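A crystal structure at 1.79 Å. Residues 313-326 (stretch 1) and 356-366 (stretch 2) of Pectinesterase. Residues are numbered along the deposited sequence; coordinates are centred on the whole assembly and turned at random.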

# COMPACT_ATOMS: atom_id res chain seq x y z
N ILE A 313 -9.18 3.15 9.81
CA ILE A 313 -9.51 2.57 11.10
C ILE A 313 -8.49 1.49 11.48
O ILE A 313 -8.24 0.57 10.69
CB ILE A 313 -10.93 2.02 11.08
CG1 ILE A 313 -11.90 3.20 11.03
CG2 ILE A 313 -11.19 1.13 12.31
CD1 ILE A 313 -13.33 2.79 10.83
N ILE A 314 -7.90 1.63 12.66
CA ILE A 314 -7.05 0.58 13.23
C ILE A 314 -7.81 -0.05 14.37
O ILE A 314 -8.10 0.60 15.37
CB ILE A 314 -5.71 1.13 13.72
CG1 ILE A 314 -4.95 1.75 12.55
CG2 ILE A 314 -4.88 0.03 14.36
CD1 ILE A 314 -3.80 2.64 12.96
N LYS A 315 -8.18 -1.32 14.19
CA LYS A 315 -9.06 -2.05 15.11
C LYS A 315 -8.42 -3.34 15.63
O LYS A 315 -7.88 -4.11 14.84
CB LYS A 315 -10.33 -2.43 14.36
CG LYS A 315 -11.33 -3.26 15.15
CD LYS A 315 -12.68 -3.20 14.46
CE LYS A 315 -13.74 -4.05 15.16
NZ LYS A 315 -15.01 -4.02 14.40
N GLU A 316 -8.50 -3.57 16.94
CA GLU A 316 -8.03 -4.83 17.55
C GLU A 316 -6.64 -5.23 17.09
O GLU A 316 -6.35 -6.38 16.78
CB GLU A 316 -9.10 -5.92 17.36
CG GLU A 316 -10.36 -5.47 18.09
CD GLU A 316 -11.54 -6.40 18.00
OE1 GLU A 316 -11.40 -7.45 17.38
OE2 GLU A 316 -12.60 -6.06 18.58
N SER A 317 -5.77 -4.23 17.05
CA SER A 317 -4.40 -4.41 16.64
C SER A 317 -3.45 -4.09 17.80
O SER A 317 -3.82 -3.43 18.78
CB SER A 317 -4.10 -3.54 15.43
OG SER A 317 -4.79 -4.02 14.29
N THR A 318 -2.23 -4.58 17.66
CA THR A 318 -1.15 -4.31 18.58
C THR A 318 -0.35 -3.10 18.09
O THR A 318 0.15 -3.10 16.98
CB THR A 318 -0.24 -5.54 18.69
OG1 THR A 318 -0.98 -6.64 19.25
CG2 THR A 318 0.97 -5.24 19.55
N ILE A 319 -0.25 -2.07 18.91
CA ILE A 319 0.53 -0.89 18.54
C ILE A 319 1.68 -0.79 19.54
O ILE A 319 1.45 -0.65 20.74
CB ILE A 319 -0.33 0.38 18.58
CG1 ILE A 319 -1.57 0.21 17.69
CG2 ILE A 319 0.48 1.59 18.15
CD1 ILE A 319 -2.50 1.41 17.66
N ASP A 320 2.92 -0.88 19.06
CA ASP A 320 4.04 -0.84 20.00
C ASP A 320 4.35 0.60 20.39
O ASP A 320 3.82 1.53 19.81
CB ASP A 320 5.27 -1.59 19.47
CG ASP A 320 5.07 -3.11 19.47
OD1 ASP A 320 4.25 -3.64 20.23
OD2 ASP A 320 5.70 -3.81 18.67
N GLY A 321 5.17 0.76 21.42
CA GLY A 321 5.45 2.07 21.97
C GLY A 321 6.44 2.84 21.14
O GLY A 321 7.40 3.37 21.67
N ILE A 322 6.19 2.93 19.85
CA ILE A 322 7.05 3.66 18.94
C ILE A 322 6.38 4.97 18.52
O ILE A 322 7.00 5.80 17.86
CB ILE A 322 7.34 2.81 17.69
CG1 ILE A 322 6.04 2.43 16.97
CG2 ILE A 322 8.09 1.55 18.10
CD1 ILE A 322 6.24 2.02 15.54
N ILE A 323 5.12 5.15 18.91
CA ILE A 323 4.35 6.31 18.47
C ILE A 323 4.15 7.33 19.57
O ILE A 323 4.29 7.04 20.77
CB ILE A 323 2.97 5.93 17.91
CG1 ILE A 323 2.10 5.25 18.99
CG2 ILE A 323 3.12 5.03 16.69
CD1 ILE A 323 0.62 5.48 18.81
N ASN A 324 3.80 8.52 19.13
CA ASN A 324 3.33 9.56 20.01
C ASN A 324 1.96 9.19 20.57
O ASN A 324 0.94 9.32 19.91
CB ASN A 324 3.24 10.86 19.24
CG ASN A 324 3.03 12.04 20.14
OD1 ASN A 324 2.36 11.92 21.16
ND2 ASN A 324 3.60 13.18 19.78
N THR A 325 1.95 8.76 21.82
CA THR A 325 0.79 8.13 22.43
C THR A 325 -0.36 9.12 22.72
O THR A 325 -1.53 8.71 22.80
CB THR A 325 1.24 7.36 23.70
OG1 THR A 325 1.36 5.97 23.38
CG2 THR A 325 0.28 7.50 24.86
N SER A 326 -0.02 10.40 22.86
CA SER A 326 -1.04 11.46 23.04
C SER A 326 -1.59 12.00 21.70
O SER A 326 -2.74 12.45 21.65
CB SER A 326 -0.47 12.63 23.85
OG SER A 326 0.45 12.20 24.81
N PHE A 356 -9.53 9.48 10.91
CA PHE A 356 -8.64 8.49 11.46
C PHE A 356 -9.18 8.05 12.81
O PHE A 356 -9.39 8.87 13.69
CB PHE A 356 -7.24 9.08 11.65
CG PHE A 356 -6.63 9.68 10.42
CD1 PHE A 356 -6.91 9.18 9.16
CD2 PHE A 356 -5.76 10.74 10.53
CE1 PHE A 356 -6.33 9.73 8.03
CE2 PHE A 356 -5.18 11.31 9.41
CZ PHE A 356 -5.47 10.80 8.16
N TRP A 357 -9.42 6.75 12.96
CA TRP A 357 -10.06 6.24 14.17
C TRP A 357 -9.46 4.94 14.63
O TRP A 357 -8.85 4.22 13.86
CB TRP A 357 -11.56 6.00 13.95
CG TRP A 357 -12.27 7.02 13.08
CD1 TRP A 357 -12.48 6.95 11.73
CD2 TRP A 357 -12.89 8.22 13.52
NE1 TRP A 357 -13.17 8.04 11.30
CE2 TRP A 357 -13.44 8.85 12.37
CE3 TRP A 357 -13.02 8.85 14.76
CZ2 TRP A 357 -14.11 10.08 12.44
CZ3 TRP A 357 -13.67 10.06 14.82
CH2 TRP A 357 -14.22 10.66 13.66
N GLU A 358 -9.67 4.62 15.90
CA GLU A 358 -9.22 3.35 16.45
C GLU A 358 -10.33 2.67 17.22
O GLU A 358 -11.24 3.33 17.68
CB GLU A 358 -8.08 3.58 17.40
CG GLU A 358 -6.81 4.08 16.75
CD GLU A 358 -5.83 4.46 17.81
OE1 GLU A 358 -5.68 5.67 18.02
OE2 GLU A 358 -5.26 3.56 18.48
N TYR A 359 -10.23 1.36 17.41
CA TYR A 359 -11.14 0.65 18.30
C TYR A 359 -10.42 -0.55 18.90
O TYR A 359 -9.97 -1.41 18.16
CB TYR A 359 -12.37 0.12 17.54
CG TYR A 359 -13.30 -0.71 18.41
CD1 TYR A 359 -14.03 -0.13 19.43
CD2 TYR A 359 -13.47 -2.08 18.20
CE1 TYR A 359 -14.88 -0.87 20.23
CE2 TYR A 359 -14.33 -2.84 19.00
CZ TYR A 359 -15.02 -2.22 20.02
OH TYR A 359 -15.88 -2.94 20.84
N ASN A 360 -10.32 -0.59 20.23
CA ASN A 360 -9.91 -1.81 20.93
C ASN A 360 -8.52 -2.32 20.56
O ASN A 360 -8.30 -3.52 20.40
CB ASN A 360 -10.96 -2.90 20.67
CG ASN A 360 -10.96 -3.99 21.71
OD1 ASN A 360 -10.44 -3.81 22.80
ND2 ASN A 360 -11.57 -5.12 21.38
N ASN A 361 -7.58 -1.39 20.42
CA ASN A 361 -6.19 -1.75 20.20
C ASN A 361 -5.50 -2.00 21.55
O ASN A 361 -6.04 -1.68 22.61
CB ASN A 361 -5.48 -0.64 19.42
CG ASN A 361 -6.07 -0.44 18.04
OD1 ASN A 361 -6.44 -1.41 17.36
ND2 ASN A 361 -6.19 0.84 17.61
N SER A 362 -4.34 -2.63 21.50
CA SER A 362 -3.59 -2.90 22.70
C SER A 362 -2.13 -2.74 22.41
O SER A 362 -1.75 -2.39 21.27
CB SER A 362 -3.91 -4.30 23.22
OG SER A 362 -3.67 -5.27 22.22
N GLY A 363 -1.31 -2.98 23.44
CA GLY A 363 0.14 -2.79 23.37
C GLY A 363 0.55 -1.46 23.94
O GLY A 363 -0.29 -0.64 24.32
N ASN A 364 1.85 -1.21 23.96
CA ASN A 364 2.38 -0.04 24.65
C ASN A 364 1.99 1.27 23.98
O ASN A 364 2.00 2.31 24.63
CB ASN A 364 3.91 -0.12 24.79
CG ASN A 364 4.36 -1.32 25.62
OD1 ASN A 364 3.61 -1.83 26.47
ND2 ASN A 364 5.58 -1.74 25.39
N GLY A 365 1.66 1.22 22.69
CA GLY A 365 1.32 2.41 21.93
C GLY A 365 -0.17 2.71 21.86
O GLY A 365 -0.55 3.71 21.26
N ALA A 366 -1.00 1.85 22.44
CA ALA A 366 -2.46 1.98 22.40
C ALA A 366 -3.03 2.98 23.41
O ALA A 366 -2.44 3.24 24.46
CB ALA A 366 -3.11 0.62 22.61
OXT ALA A 366 -4.12 3.55 23.26

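Residues 313-315 and 356-359 lie side by side as parallel strands, their axes 4.7 Å apart at closest approach, with their N-to-C directions 11° apart. Ile313 pairs with Trp357, Ile314 with Glu358 and Lys315 with Tyr359. As is usual for parallel strands, one residue bonds to the two that flank its partner: Ile314 N donates to Trp357 O (3.0 Å), and Ile314 O accepts from Tyr359 N (3.0 Å). The ladder continues with Glu316 N, which donates to Tyr359 O at 2.9 Å. The carbonyls also receive CA-H contacts, among them Ile313 CA to Trp357 O at 3.3 Å and Lys315 CA to Tyr359 O at 3.2 Å.

Beyond this ladder both chains bend through residues with positive phi, Glu316 and Asn360, and side chains take over part of the bonding. Asn360 ND2 donates to Glu316 OE2 (3.1 Å), while Glu316 OE1 is satisfied elsewhere in the structure. Asn361 supplies both halves of its amide. Its OD1 accepts from Ser317 N at 2.9 Å; Glu316 N lies almost as near OD1, at 3.0 Å, but the angle is poor and that hydrogen is already committed to Tyr359 O. Its ND2 donates to Ile314 O (3.0 Å), a second donor for that carbonyl, and to Glu358 OE2 (3.0 Å) within its own stretch. OD1 thus serves as acceptor for a backbone amide just past the regular strands, while ND2 adds a second donor to a carbonyl that already has one. Ser317 OG turns back on its own stretch, donating to Lys315 O at 3.1 Å.

Backbone pairing then resumes around a single bridge between Thr318 and Ser362. Ser362 N donates to Ser317 O (2.9 Å), and Ser362 O accepts from Ile319 N (2.8 Å). The Gly363-Ala366 type I turn next brings Gly365 N to Ile319 O, a short bond of 2.7 Å; Asn364 N, 3.3 Å from Ile319 O, is poorly angled for one. Ala366 N closes the turn on Gly363 O at 3.2 Å. Glycine fits the close packing here: a CB on Gly365 would lie 2.2 Å from Asp320 O, and one on Gly363 would lie 2.7 Å from Ile319 O.

Apolar and mixed contacts add to the bonding. On the sheet face shared by Ile313, Lys315, Trp357 and Tyr359, Ile313 CG1 meets the edge of the indole at Trp357 CD1 (3.9 Å), and the extended lysine brings Lys315 CE within 3.6 Å of Tyr359 CD2. Ile319 CD1 packs 3.7 Å from Asn361 ND2, and Ile323 CD1 reaches 3.2 Å from Gly365 O.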